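Local atomic coordinates of Dye-decolorizing peroxidase (PDB entry 7D8M), a protein that binds heme b and probably acts as a peroxidase, using hydrogen peroxide to oxidise its substrates. Residues K26-H31 with D145-V150. Numbering follows the deposited sequence.
Sequences KFVFFH and DAWTIV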
ATOM      1  N   LYS A  26      12.534   7.457   4.227  1.00 24.91           N
ATOM      2  CA  LYS A  26      13.660   6.549   4.061  1.00 25.36           C
ATOM      3  C   LYS A  26      13.309   5.195   4.665  1.00 26.28           C
ATOM      4  O   LYS A  26      12.790   5.128   5.783  1.00 25.88           O
ATOM      5  CB  LYS A  26      14.910   7.121   4.744  1.00 24.62           C
ATOM      6  CG  LYS A  26      16.206   6.365   4.514  1.00 25.37           C
ATOM      7  CD  LYS A  26      17.374   7.159   5.120  1.00 31.79           C
ATOM      8  CE  LYS A  26      18.636   7.126   4.305  1.00 32.79           C
ATOM      9  NZ  LYS A  26      18.516   7.394   2.868  1.00 34.19           N
ATOM     10  N   PHE A  27      13.597   4.123   3.932  1.00 23.47           N
ATOM     11  CA  PHE A  27      13.378   2.757   4.395  1.00 22.97           C
ATOM     12  C   PHE A  27      14.735   2.118   4.635  1.00 25.77           C
ATOM     13  O   PHE A  27      15.514   1.952   3.688  1.00 26.57           O
ATOM     14  CB  PHE A  27      12.582   1.942   3.370  1.00 23.65           C
ATOM     15  CG  PHE A  27      11.183   2.432   3.160  1.00 23.45           C
ATOM     16  CD1 PHE A  27      10.927   3.482   2.288  1.00 27.31           C
ATOM     17  CD2 PHE A  27      10.123   1.854   3.842  1.00 20.36           C
ATOM     18  CE1 PHE A  27       9.633   3.942   2.088  1.00 23.14           C
ATOM     19  CE2 PHE A  27       8.825   2.307   3.661  1.00 25.80           C
ATOM     20  CZ  PHE A  27       8.578   3.353   2.782  1.00 26.33           C
ATOM     21  N   VAL A  28      15.028   1.774   5.895  1.00 21.94           N
ATOM     22  CA  VAL A  28      16.314   1.182   6.254  1.00 23.02           C
ATOM     23  C   VAL A  28      16.075  -0.282   6.597  1.00 22.89           C
ATOM     24  O   VAL A  28      15.585  -0.605   7.687  1.00 23.54           O
ATOM     25  CB  VAL A  28      16.983   1.922   7.418  1.00 24.74           C
ATOM     26  CG1 VAL A  28      18.347   1.296   7.723  1.00 24.19           C
ATOM     27  CG2 VAL A  28      17.148   3.399   7.075  1.00 25.71           C
ATOM     28  N   PHE A  29      16.444  -1.176   5.680  1.00 25.18           N
ATOM     29  CA  PHE A  29      16.286  -2.610   5.889  1.00 24.41           C
ATOM     30  C   PHE A  29      17.590  -3.177   6.441  1.00 24.17           C
ATOM     31  O   PHE A  29      18.678  -2.852   5.952  1.00 26.62           O
ATOM     32  CB  PHE A  29      15.901  -3.320   4.591  1.00 26.02           C
ATOM     33  CG  PHE A  29      14.579  -2.837   3.987  1.00 24.45           C
ATOM     34  CD1 PHE A  29      13.371  -3.392   4.384  1.00 21.85           C
ATOM     35  CD2 PHE A  29      14.563  -1.824   3.045  1.00 24.93           C
ATOM     36  CE1 PHE A  29      12.156  -2.946   3.837  1.00 24.86           C
ATOM     37  CE2 PHE A  29      13.362  -1.382   2.486  1.00 26.09           C
ATOM     38  CZ  PHE A  29      12.160  -1.943   2.885  1.00 24.67           C
ATOM     39  N   PHE A  30      17.484  -4.022   7.456  1.00 22.80           N
ATOM     40  CA  PHE A  30      18.680  -4.415   8.180  1.00 28.45           C
ATOM     41  C   PHE A  30      18.617  -5.880   8.572  1.00 28.89           C
ATOM     42  O   PHE A  30      17.544  -6.482   8.660  1.00 22.34           O
ATOM     43  CB  PHE A  30      18.875  -3.558   9.440  1.00 23.15           C
ATOM     44  CG  PHE A  30      17.726  -3.639  10.418  1.00 25.74           C
ATOM     45  CD1 PHE A  30      17.656  -4.665  11.357  1.00 25.84           C
ATOM     46  CD2 PHE A  30      16.724  -2.678  10.410  1.00 25.12           C
ATOM     47  CE1 PHE A  30      16.598  -4.740  12.253  1.00 24.75           C
ATOM     48  CE2 PHE A  30      15.670  -2.742  11.305  1.00 24.79           C
ATOM     49  CZ  PHE A  30      15.610  -3.776  12.233  1.00 26.30           C
ATOM     50  N   HIS A  31      19.800  -6.415   8.869  1.00 27.94           N
ATOM     51  CA  HIS A  31      19.996  -7.740   9.432  1.00 26.38           C
ATOM     52  C   HIS A  31      20.610  -7.579  10.814  1.00 32.31           C
ATOM     53  O   HIS A  31      21.397  -6.655  11.046  1.00 25.25           O
ATOM     54  CB  HIS A  31      20.925  -8.572   8.544  1.00 30.80           C
ATOM     55  CG  HIS A  31      21.226  -9.934   9.087  1.00 34.06           C
ATOM     56  ND1 HIS A  31      20.367 -10.999   8.932  1.00 30.32           N
ATOM     57  CD2 HIS A  31      22.293 -10.408   9.776  1.00 32.55           C
ATOM     58  CE1 HIS A  31      20.885 -12.067   9.513  1.00 34.94           C
ATOM     59  NE2 HIS A  31      22.057 -11.738  10.023  1.00 30.41           N
ATOM     60  N   ASP A 145      28.517  -2.534  14.868  1.00 34.93           N
ATOM     61  CA  ASP A 145      28.583  -3.846  14.238  1.00 36.70           C
ATOM     62  C   ASP A 145      27.411  -4.747  14.607  1.00 32.34           C
ATOM     63  O   ASP A 145      27.325  -5.858  14.080  1.00 30.42           O
ATOM     64  CB  ASP A 145      29.895  -4.539  14.609  1.00 42.50           C
ATOM     65  CG  ASP A 145      31.104  -3.835  14.029  1.00 53.65           C
ATOM     66  OD1 ASP A 145      31.099  -2.585  13.988  1.00 58.53           O
ATOM     67  OD2 ASP A 145      32.062  -4.526  13.615  1.00 61.21           O
ATOM     68  N   ALA A 146      26.511  -4.305  15.487  1.00 30.32           N
ATOM     69  CA  ALA A 146      25.402  -5.154  15.906  1.00 29.00           C
ATOM     70  C   ALA A 146      24.373  -5.362  14.795  1.00 30.54           C
ATOM     71  O   ALA A 146      23.543  -6.273  14.895  1.00 29.90           O
ATOM     72  CB  ALA A 146      24.735  -4.560  17.143  1.00 29.42           C
ATOM     73  N   TRP A 147      24.409  -4.554  13.740  1.00 29.31           N
ATOM     74  CA  TRP A 147      23.514  -4.759  12.605  1.00 30.59           C
ATOM     75  C   TRP A 147      24.265  -4.519  11.306  1.00 29.64           C
ATOM     76  O   TRP A 147      25.396  -4.031  11.291  1.00 30.24           O
ATOM     77  CB  TRP A 147      22.282  -3.846  12.699  1.00 26.98           C
ATOM     78  CG  TRP A 147      22.505  -2.403  12.278  1.00 27.96           C
ATOM     79  CD1 TRP A 147      23.703  -1.750  12.128  1.00 27.43           C
ATOM     80  CD2 TRP A 147      21.489  -1.443  11.966  1.00 31.57           C
ATOM     81  NE1 TRP A 147      23.490  -0.454  11.725  1.00 28.44           N
ATOM     82  CE2 TRP A 147      22.140  -0.238  11.624  1.00 31.50           C
ATOM     83  CE3 TRP A 147      20.089  -1.491  11.924  1.00 29.48           C
ATOM     84  CZ2 TRP A 147      21.438   0.908  11.251  1.00 29.12           C
ATOM     85  CZ3 TRP A 147      19.394  -0.346  11.563  1.00 28.37           C
ATOM     86  CH2 TRP A 147      20.066   0.832  11.226  1.00 28.40           C
ATOM     87  N   THR A 148      23.611  -4.856  10.202  1.00 29.89           N
ATOM     88  CA  THR A 148      24.058  -4.484   8.871  1.00 29.65           C
ATOM     89  C   THR A 148      22.857  -3.922   8.129  1.00 31.02           C
ATOM     90  O   THR A 148      21.791  -4.543   8.124  1.00 27.25           O
ATOM     91  CB  THR A 148      24.627  -5.690   8.109  1.00 35.41           C
ATOM     92  OG1 THR A 148      25.731  -6.239   8.839  1.00 34.49           O
ATOM     93  CG2 THR A 148      25.100  -5.277   6.715  1.00 27.26           C
ATOM     94  N   ILE A 149      23.005  -2.741   7.545  1.00 30.09           N
ATOM     95  CA  ILE A 149      21.984  -2.244   6.634  1.00 31.05           C
ATOM     96  C   ILE A 149      22.157  -2.984   5.318  1.00 29.66           C
ATOM     97  O   ILE A 149      23.221  -2.917   4.695  1.00 31.44           O
ATOM     98  CB  ILE A 149      22.085  -0.725   6.441  1.00 29.14           C
ATOM     99  CG1 ILE A 149      21.679  -0.017   7.734  1.00 32.56           C
ATOM    100  CG2 ILE A 149      21.197  -0.282   5.247  1.00 25.48           C
ATOM    101  CD1 ILE A 149      22.058   1.462   7.789  1.00 31.86           C
ATOM    102  N   VAL A 150      21.130  -3.729   4.918  1.00 27.26           N
ATOM    103  CA  VAL A 150      21.203  -4.515   3.695  1.00 30.13           C
ATOM    104  C   VAL A 150      20.530  -3.821   2.515  1.00 31.08           C
ATOM    105  O   VAL A 150      20.775  -4.210   1.365  1.00 31.57           O
ATOM    106  CB  VAL A 150      20.600  -5.920   3.911  1.00 27.36           C
ATOM    107  CG1 VAL A 150      21.323  -6.632   5.072  1.00 28.82           C
ATOM    108  CG2 VAL A 150      19.129  -5.818   4.214  1.00 25.61           C
TER
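Phe30 and Trp147 meet on the helix-covered face of an antiparallel sheet, where the edge strand 147-156 pairs with strand 24-32 in the DyP-type alpha+beta barrel domain. In the backbone ladder, His31 and Thr148 form a hydrogen-bonded pair, with His31 N giving to Thr148 O at 2.8 Å and Thr148 N returning a bond to His31 O. Phe30 and Ile149 follow as a non-hydrogen-bonded pair, and then Val150 N reaches Phe29 O at 2.8 Å, bent to 147° at the hydrogen.

The tight side lies under helix 129-143. Phe30 CG sits between its own backbone N and carbonyl carbon (chi1 59°), and from there it lies 3.5 Å from Trp147 CE3. The two side chains cross at about a right angle, their ring planes inclined at 40°. Ile149 CG1 sits over one face of the indole, 3.6 Å above the plane and toward the rim, and also touches Val28 CG1 at 3.6 Å. Phe38 and Phe122 pack against the Phe30 ring as well. An alanine at Phe30 would probably open a gap beside Trp147 CZ3, leaving the indole freer to shift.

On the other face, the end at Thr148 and His31 is looser. Thr148 is exposed, its OG1 hydrogen-bonded to Asn33 ND2, while the partly exposed His31 turns its ND1 to the backbone O of Asn117. Phe29 on the same face is buried, its ring meeting Phe113 and Phe221 edge-to-face. Between the strands here the side-chain contact is thin: His31 CB rests 4.0 Å from Val150 CG1, and Val150 CG2 lies 4.1 Å from Phe29 CB.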